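Local coordinates for protein 3-dehydroshikimate dehydratase (Bacillus anthracis, PDB 3DX5) that catalyses the manganese-dependent dehydration of 3-dehydroshikimate to 3,4-dihydroxybenzoate, the catechol precursor of the siderophore petrobactin, at residues Y3-I8 with N27-I32; Q195-K200 with T246-S251. One frame throughout, in Å; residues are numbered along the deposited sequence. Where two conformers were deposited one is given.

Contact 1 of 2, residues Y3-I8 with N27-I32; sequences YSLCTI and NGFEGI. With DHB (3,4-dihydroxybenzoic acid), chain D.
Phe-29 packs against Leu-5 and Tyr-3 directly after Gly-28, which, with its positive phi, is the C' residue of the Schellman motif that ends helix 17-26. A water accepts from Tyr-3 N and donates to Gly-28 O, 2.9 Å from the water oxygen. In Phe-29, chi1 (-69°) sets CG anti to the carbonyl carbon, and the ring lies against strand 2-6. Leu-5 CB sits over the centre of one face, 4.0 Å from the centroid of the Phe-29 ring, a CH-pi contact, while the backbone between Tyr-3 and Ser-4 lies at the ring edge. Met-267 of helix 259-272 also packs on this phenyl group. Glu-30 N then donates to Tyr-3 O at 2.9 Å, and Gly-31 N adds a weak second bond to the same oxygen. Parallel pairing starts at Gly-31, whose O receives Leu-5 N at 3.1 Å; Ser-4 CA approaches this oxygen too. At Ile-32 the methyl CG2 meets Thr-7 CG2 at 3.6 Å, the two side chains crossing at about a right angle. Strand, helix and parallel neighbouring strand form the first beta-alpha-beta unit of a TIM barrel of the xylose isomerase-like family.

Contact 2 of 2, residues Q195-K200 with T246-S251; sequences QHYHFK and TDHFAS. With MN (manganese (II) ion), chain B; DHB (3,4-dihydroxybenzoic acid), chain D.
Tyr-197 and Ala-250 pair at the middle of two parallel strands. Three backbone bonds join them: Tyr-197 N to Phe-249 O, Ser-251 N to Tyr-197 O, and Phe-199 N to Ser-251 O at 2.8 Å. Tyr-197 O is gripped twice, because His-196 ND1 also donates to it, at 3.1 Å, from the opposite face of the carbonyl plane to Ser-251 N. A side-chain bond lies farther back: Tyr-197 and Thr-246 reach tip to tip, and the phenol OH donates to Thr-246 OG1 at 2.7 Å.

Three CH-pi contacts accompany these bonds. Ala-250 CB stands over one face of the Phe-199 ring, displaced toward the rim and 3.5 Å from Phe-199 CZ. Phe-249 CB lies over a face of the His-196 imidazole. Separately, Gln-195 CA lies over a face of the His-248 ring, whose edge meets Tyr-197 OH.

Metal and ligand bonds come from His-198 and Lys-200. His-198 ND1 binds manganese at 2.3 Å, as do Glu-142, Asp-172 and Glu-253. Lys-200 NZ, its chain extended up to a bend at chi4 (-64°), donates to DHB O3 at 2.8 Å and is also paired with Asp-172 (salt bridge) and Glu-253. O3 itself coordinates manganese. With the metal and the Lys-200 amine both on O3, negative charge on this oxygen would probably be stabilised; Glu-33, hydrogen-bonded to His-198 NE2, probably helps to orient the imidazole and may polarise it.

From the N terminus, contact 1 pairs strand 2-6 with strand 31-35, closing a short loop that contains helix 17-26. The chain then builds the intervening strands and helices of the barrel before contact 2 closes a longer loop, from strand 194-202 past helix 236-243 to strand 249-252. The loops follow in series, neither nesting nor crossing. Strands 2-6 and 249-252 lie side by side in parallel, so the two contacts meet where the barrel closes: Ser-4 N probably bonds to Ala-250 O, Ser-4 OG probably to Ser-251 OG, and Phe-249 packs on Glu-30 and Gly-31. Contact 1 reaches the ligand through Ile-8, contact 2 through Lys-200.

Contact 1 of 2, residues Y3-I8 with N27-I32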
loop_
_atom_site.group_PDB
_atom_site.type_symbol
_atom_site.label_atom_id
_atom_site.label_comp_id
_atom_site.label_asym_id
_atom_site.label_seq_id
_atom_site.Cartn_x
_atom_site.Cartn_y
_atom_site.Cartn_z
ATOM N N TYR A 3 14.751 -20.362 0.129
ATOM C CA TYR A 3 13.506 -19.607 0.224
ATOM C C TYR A 3 13.808 -18.191 0.649
ATOM O O TYR A 3 14.708 -17.942 1.491
ATOM C CB TYR A 3 12.533 -20.257 1.225
ATOM C CG TYR A 3 12.060 -21.564 0.695
ATOM C CD1 TYR A 3 11.120 -21.590 -0.348
ATOM C CD2 TYR A 3 12.573 -22.773 1.176
ATOM C CE1 TYR A 3 10.702 -22.810 -0.914
ATOM C CE2 TYR A 3 12.150 -24.027 0.626
ATOM C CZ TYR A 3 11.221 -24.012 -0.436
ATOM O OH TYR A 3 10.781 -25.184 -1.032
ATOM N N SER A 4 13.033 -17.276 0.094
ATOM C CA SER A 4 13.107 -15.904 0.517
ATOM C C SER A 4 11.747 -15.367 0.960
ATOM O O SER A 4 10.689 -15.840 0.556
ATOM C CB SER A 4 13.738 -15.009 -0.573
ATOM O OG SER A 4 13.192 -15.296 -1.851
ATOM N N LEU A 5 11.813 -14.336 1.777
ATOM C CA LEU A 5 10.664 -13.630 2.265
ATOM C C LEU A 5 10.563 -12.317 1.439
ATOM O O LEU A 5 11.586 -11.708 1.168
ATOM C CB LEU A 5 11.001 -13.341 3.735
ATOM C CG LEU A 5 10.133 -12.466 4.571
ATOM C CD1 LEU A 5 10.391 -12.775 6.013
ATOM C CD2 LEU A 5 10.494 -11.010 4.260
ATOM N N CYS A 6 9.370 -11.864 1.067
ATOM C CA CYS A 6 9.212 -10.561 0.399
ATOM C C CYS A 6 8.735 -9.536 1.390
ATOM O O CYS A 6 7.707 -9.750 2.032
ATOM C CB CYS A 6 8.083 -10.573 -0.612
ATOM S SG CYS A 6 8.100 -11.915 -1.649
ATOM N N THR A 7 9.412 -8.403 1.464
ATOM C CA THR A 7 8.930 -7.308 2.334
ATOM C C THR A 7 7.575 -6.720 1.884
ATOM O O THR A 7 6.870 -6.164 2.703
ATOM C CB THR A 7 9.989 -6.204 2.518
ATOM O OG1 THR A 7 10.118 -5.449 1.310
ATOM C CG2 THR A 7 11.359 -6.836 2.896
ATOM N N ILE A 8 7.196 -6.896 0.605
ATOM C CA ILE A 8 5.842 -6.518 0.176
ATOM C C ILE A 8 4.722 -7.228 0.999
ATOM O O ILE A 8 3.641 -6.690 1.143
ATOM C CB ILE A 8 5.626 -6.743 -1.352
ATOM C CG1 ILE A 8 4.415 -5.934 -1.874
ATOM C CG2 ILE A 8 5.585 -8.260 -1.724
ATOM C CD1 ILE A 8 4.301 -5.908 -3.487
ATOM N N ASN A 27 13.183 -18.117 11.108
ATOM C CA ASN A 27 12.365 -19.069 10.369
ATOM C C ASN A 27 13.085 -19.808 9.233
ATOM O O ASN A 27 12.433 -20.512 8.478
ATOM C CB ASN A 27 11.061 -18.398 9.879
ATOM C CG ASN A 27 10.086 -18.162 11.027
ATOM O OD1 ASN A 27 9.406 -19.083 11.473
ATOM N ND2 ASN A 27 10.072 -16.949 11.555
ATOM N N GLY A 28 14.407 -19.660 9.103
ATOM C CA GLY A 28 15.149 -20.464 8.118
ATOM C C GLY A 28 15.104 -19.944 6.677
ATOM O O GLY A 28 15.531 -20.634 5.761
ATOM N N PHE A 29 14.595 -18.732 6.448
ATOM C CA PHE A 29 14.767 -18.110 5.132
ATOM C C PHE A 29 16.245 -17.832 4.894
ATOM O O PHE A 29 17.000 -17.555 5.834
ATOM C CB PHE A 29 14.015 -16.804 5.028
ATOM C CG PHE A 29 12.534 -16.968 5.027
ATOM C CD1 PHE A 29 11.852 -17.253 3.836
ATOM C CD2 PHE A 29 11.826 -16.911 6.216
ATOM C CE1 PHE A 29 10.461 -17.415 3.833
ATOM C CE2 PHE A 29 10.449 -17.057 6.227
ATOM C CZ PHE A 29 9.755 -17.297 5.023
ATOM N N GLU A 30 16.667 -17.885 3.644
ATOM C CA GLU A 30 18.043 -17.512 3.342
ATOM C C GLU A 30 18.153 -16.247 2.531
ATOM O O GLU A 30 19.259 -15.816 2.159
ATOM C CB GLU A 30 18.744 -18.661 2.632
ATOM C CG GLU A 30 19.113 -19.751 3.619
ATOM C CD GLU A 30 19.677 -20.953 2.902
ATOM O OE1 GLU A 30 20.702 -20.842 2.213
ATOM O OE2 GLU A 30 19.051 -22.003 2.988
ATOM N N GLY A 31 17.012 -15.630 2.255
ATOM C CA GLY A 31 17.032 -14.412 1.479
ATOM C C GLY A 31 15.858 -13.516 1.814
ATOM O O GLY A 31 14.836 -13.973 2.391
ATOM N N ILE A 32 16.024 -12.236 1.486
ATOM C CA ILE A 32 14.927 -11.262 1.567
ATOM C C ILE A 32 14.816 -10.587 0.196
ATOM O O ILE A 32 15.811 -10.097 -0.342
ATOM C CB ILE A 32 15.178 -10.232 2.688
ATOM C CG1 ILE A 32 15.084 -10.942 4.054
ATOM C CG2 ILE A 32 14.168 -9.057 2.581
ATOM C CD1 ILE A 32 15.672 -10.096 5.197
HETATM C C1 DHB D . 2.690 -7.768 -7.430
HETATM C C2 DHB D . 3.160 -9.045 -7.719
HETATM C C3 DHB D . 2.266 -10.083 -7.998
HETATM O O3 DHB D . 2.652 -11.364 -8.296
HETATM C C4 DHB D . 0.832 -9.783 -8.010
HETATM O O4 DHB D . -0.001 -10.809 -8.293
HETATM C C5 DHB D . 0.374 -8.495 -7.749
HETATM C C6 DHB D . 1.320 -7.495 -7.455
HETATM C C DHB D . 3.691 -6.670 -7.109
HETATM O O1 DHB D . 3.367 -5.500 -6.884
HETATM O O2 DHB D . 4.986 -6.969 -7.040
HETATM O O HOH W 1 15.726 -21.167 2.887
#

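Contact 2 of 2, residues Q195-K200 with T246-S251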
loop_
_atom_site.group_PDB
_atom_site.type_symbol
_atom_site.label_atom_id
_atom_site.label_comp_id
_atom_site.label_asym_id
_atom_site.label_seq_id
_atom_site.Cartn_x
_atom_site.Cartn_y
_atom_site.Cartn_z
ATOM N N GLN A 195 15.992 -16.476 -13.122
ATOM C CA GLN A 195 16.938 -16.178 -12.030
ATOM C C GLN A 195 16.281 -16.179 -10.652
ATOM O O GLN A 195 16.975 -16.090 -9.628
ATOM C CB GLN A 195 17.635 -14.840 -12.262
ATOM C CG GLN A 195 18.480 -14.805 -13.524
ATOM C CD GLN A 195 19.869 -15.366 -13.326
ATOM O OE1 GLN A 195 20.058 -16.573 -13.169
ATOM N NE2 GLN A 195 20.863 -14.481 -13.347
ATOM N N HIS A 196 14.948 -16.272 -10.625
ATOM C CA HIS A 196 14.185 -16.131 -9.370
ATOM C C HIS A 196 12.795 -16.725 -9.558
ATOM O O HIS A 196 12.286 -16.808 -10.698
ATOM C CB HIS A 196 14.072 -14.631 -8.969
ATOM C CG HIS A 196 14.045 -14.362 -7.483
ATOM N ND1 HIS A 196 12.949 -14.628 -6.686
ATOM C CD2 HIS A 196 14.951 -13.767 -6.674
ATOM C CE1 HIS A 196 13.193 -14.238 -5.446
ATOM N NE2 HIS A 196 14.404 -13.707 -5.415
ATOM N N TYR A 197 12.181 -17.163 -8.465
ATOM C CA TYR A 197 10.761 -17.598 -8.519
ATOM C C TYR A 197 9.906 -16.826 -7.515
ATOM O O TYR A 197 10.412 -16.335 -6.520
ATOM C CB TYR A 197 10.577 -19.084 -8.177
ATOM C CG TYR A 197 11.575 -19.990 -8.838
ATOM C CD1 TYR A 197 11.395 -20.408 -10.156
ATOM C CD2 TYR A 197 12.720 -20.439 -8.135
ATOM C CE1 TYR A 197 12.320 -21.240 -10.778
ATOM C CE2 TYR A 197 13.634 -21.288 -8.737
ATOM C CZ TYR A 197 13.426 -21.670 -10.068
ATOM O OH TYR A 197 14.328 -22.513 -10.691
ATOM N N HIS A 198 8.605 -16.784 -7.783
ATOM C CA HIS A 198 7.562 -16.417 -6.818
ATOM C C HIS A 198 6.665 -17.618 -6.650
ATOM O O HIS A 198 6.221 -18.195 -7.652
ATOM C CB HIS A 198 6.721 -15.235 -7.352
ATOM C CG HIS A 198 7.333 -13.896 -7.080
ATOM N ND1 HIS A 198 6.710 -12.703 -7.409
ATOM C CD2 HIS A 198 8.512 -13.564 -6.497
ATOM C CE1 HIS A 198 7.479 -11.696 -7.026
ATOM N NE2 HIS A 198 8.579 -12.192 -6.473
ATOM N N PHE A 199 6.374 -17.976 -5.403
ATOM C CA PHE A 199 5.486 -19.079 -5.081
ATOM C C PHE A 199 4.265 -18.510 -4.344
ATOM O O PHE A 199 4.400 -17.978 -3.236
ATOM C CB PHE A 199 6.166 -20.049 -4.088
ATOM C CG PHE A 199 7.203 -21.002 -4.696
ATOM C CD1 PHE A 199 7.620 -20.897 -6.020
ATOM C CD2 PHE A 199 7.811 -21.957 -3.888
ATOM C CE1 PHE A 199 8.589 -21.772 -6.543
ATOM C CE2 PHE A 199 8.774 -22.841 -4.392
ATOM C CZ PHE A 199 9.164 -22.750 -5.730
ATOM N N LYS A 200 3.073 -18.632 -4.919
ATOM C CA LYS A 200 1.856 -18.343 -4.149
ATOM C C LYS A 200 0.767 -19.244 -4.720
ATOM O O LYS A 200 0.949 -19.829 -5.795
ATOM C CB LYS A 200 1.482 -16.829 -4.170
ATOM C CG LYS A 200 1.247 -16.205 -5.589
ATOM C CD LYS A 200 0.780 -14.736 -5.444
ATOM C CE LYS A 200 0.473 -14.074 -6.806
ATOM N NZ LYS A 200 1.698 -13.957 -7.677
ATOM N N THR A 246 17.904 -26.157 -8.621
ATOM C CA THR A 246 18.412 -24.964 -9.307
ATOM C C THR A 246 18.924 -24.112 -8.164
ATOM O O THR A 246 18.614 -24.379 -6.991
ATOM C CB THR A 246 17.328 -24.165 -10.123
ATOM O OG1 THR A 246 16.344 -23.618 -9.235
ATOM C CG2 THR A 246 16.613 -25.064 -11.132
ATOM N N ASP A 247 19.680 -23.079 -8.505
ATOM C CA ASP A 247 20.319 -22.263 -7.503
ATOM C C ASP A 247 19.511 -21.008 -7.129
ATOM O O ASP A 247 19.955 -20.212 -6.304
ATOM C CB ASP A 247 21.717 -21.885 -8.005
ATOM C CG ASP A 247 22.624 -23.101 -8.172
ATOM O OD1 ASP A 247 22.513 -24.048 -7.373
ATOM O OD2 ASP A 247 23.449 -23.106 -9.102
ATOM N N HIS A 248 18.330 -20.846 -7.716
ATOM C CA HIS A 248 17.561 -19.576 -7.592
ATOM C C HIS A 248 16.692 -19.550 -6.364
ATOM O O HIS A 248 16.232 -20.600 -5.876
ATOM C CB HIS A 248 16.734 -19.310 -8.856
ATOM C CG HIS A 248 17.515 -19.533 -10.121
ATOM N ND1 HIS A 248 18.727 -18.919 -10.368
ATOM C CD2 HIS A 248 17.287 -20.357 -11.178
ATOM C CE1 HIS A 248 19.192 -19.324 -11.544
ATOM N NE2 HIS A 248 18.336 -20.201 -12.050
ATOM N N PHE A 249 16.511 -18.358 -5.813
ATOM C CA PHE A 249 15.637 -18.210 -4.668
ATOM C C PHE A 249 14.182 -18.329 -5.107
ATOM O O PHE A 249 13.805 -17.859 -6.203
ATOM C CB PHE A 249 15.857 -16.836 -4.021
ATOM C CG PHE A 249 17.019 -16.804 -3.029
ATOM C CD1 PHE A 249 18.321 -16.434 -3.447
ATOM C CD2 PHE A 249 16.811 -17.151 -1.693
ATOM C CE1 PHE A 249 19.395 -16.427 -2.526
ATOM C CE2 PHE A 249 17.855 -17.124 -0.769
ATOM C CZ PHE A 249 19.161 -16.762 -1.180
ATOM N N ALA A 250 13.361 -18.907 -4.235
ATOM C CA ALA A 250 11.918 -18.853 -4.422
ATOM C C ALA A 250 11.359 -18.030 -3.302
ATOM O O ALA A 250 11.516 -18.393 -2.133
ATOM C CB ALA A 250 11.300 -20.299 -4.403
ATOM N N SER A 251 10.688 -16.923 -3.632
ATOM C CA SER A 251 10.029 -16.124 -2.601
ATOM C C SER A 251 8.632 -16.662 -2.282
ATOM O O SER A 251 7.884 -16.995 -3.207
ATOM C CB SER A 251 9.869 -14.683 -3.096
ATOM O OG SER A 251 11.051 -13.956 -2.836
HETATM MN MN MN B . 4.623 -12.169 -8.144
HETATM C C1 DHB D . 2.690 -7.768 -7.430
HETATM C C2 DHB D . 3.160 -9.045 -7.719
HETATM C C3 DHB D . 2.266 -10.083 -7.998
HETATM O O3 DHB D . 2.652 -11.364 -8.296
HETATM C C4 DHB D . 0.832 -9.783 -8.010
HETATM O O4 DHB D . -0.001 -10.809 -8.293
HETATM C C5 DHB D . 0.374 -8.495 -7.749
HETATM C C6 DHB D . 1.320 -7.495 -7.455
HETATM C C DHB D . 3.691 -6.670 -7.109
HETATM O O1 DHB D . 3.367 -5.500 -6.884
HETATM O O2 DHB D . 4.986 -6.969 -7.040
HETATM O O HOH W 2 17.765 -16.000 -7.125
HETATM O O HOH W 3 20.162 -17.100 -8.865
#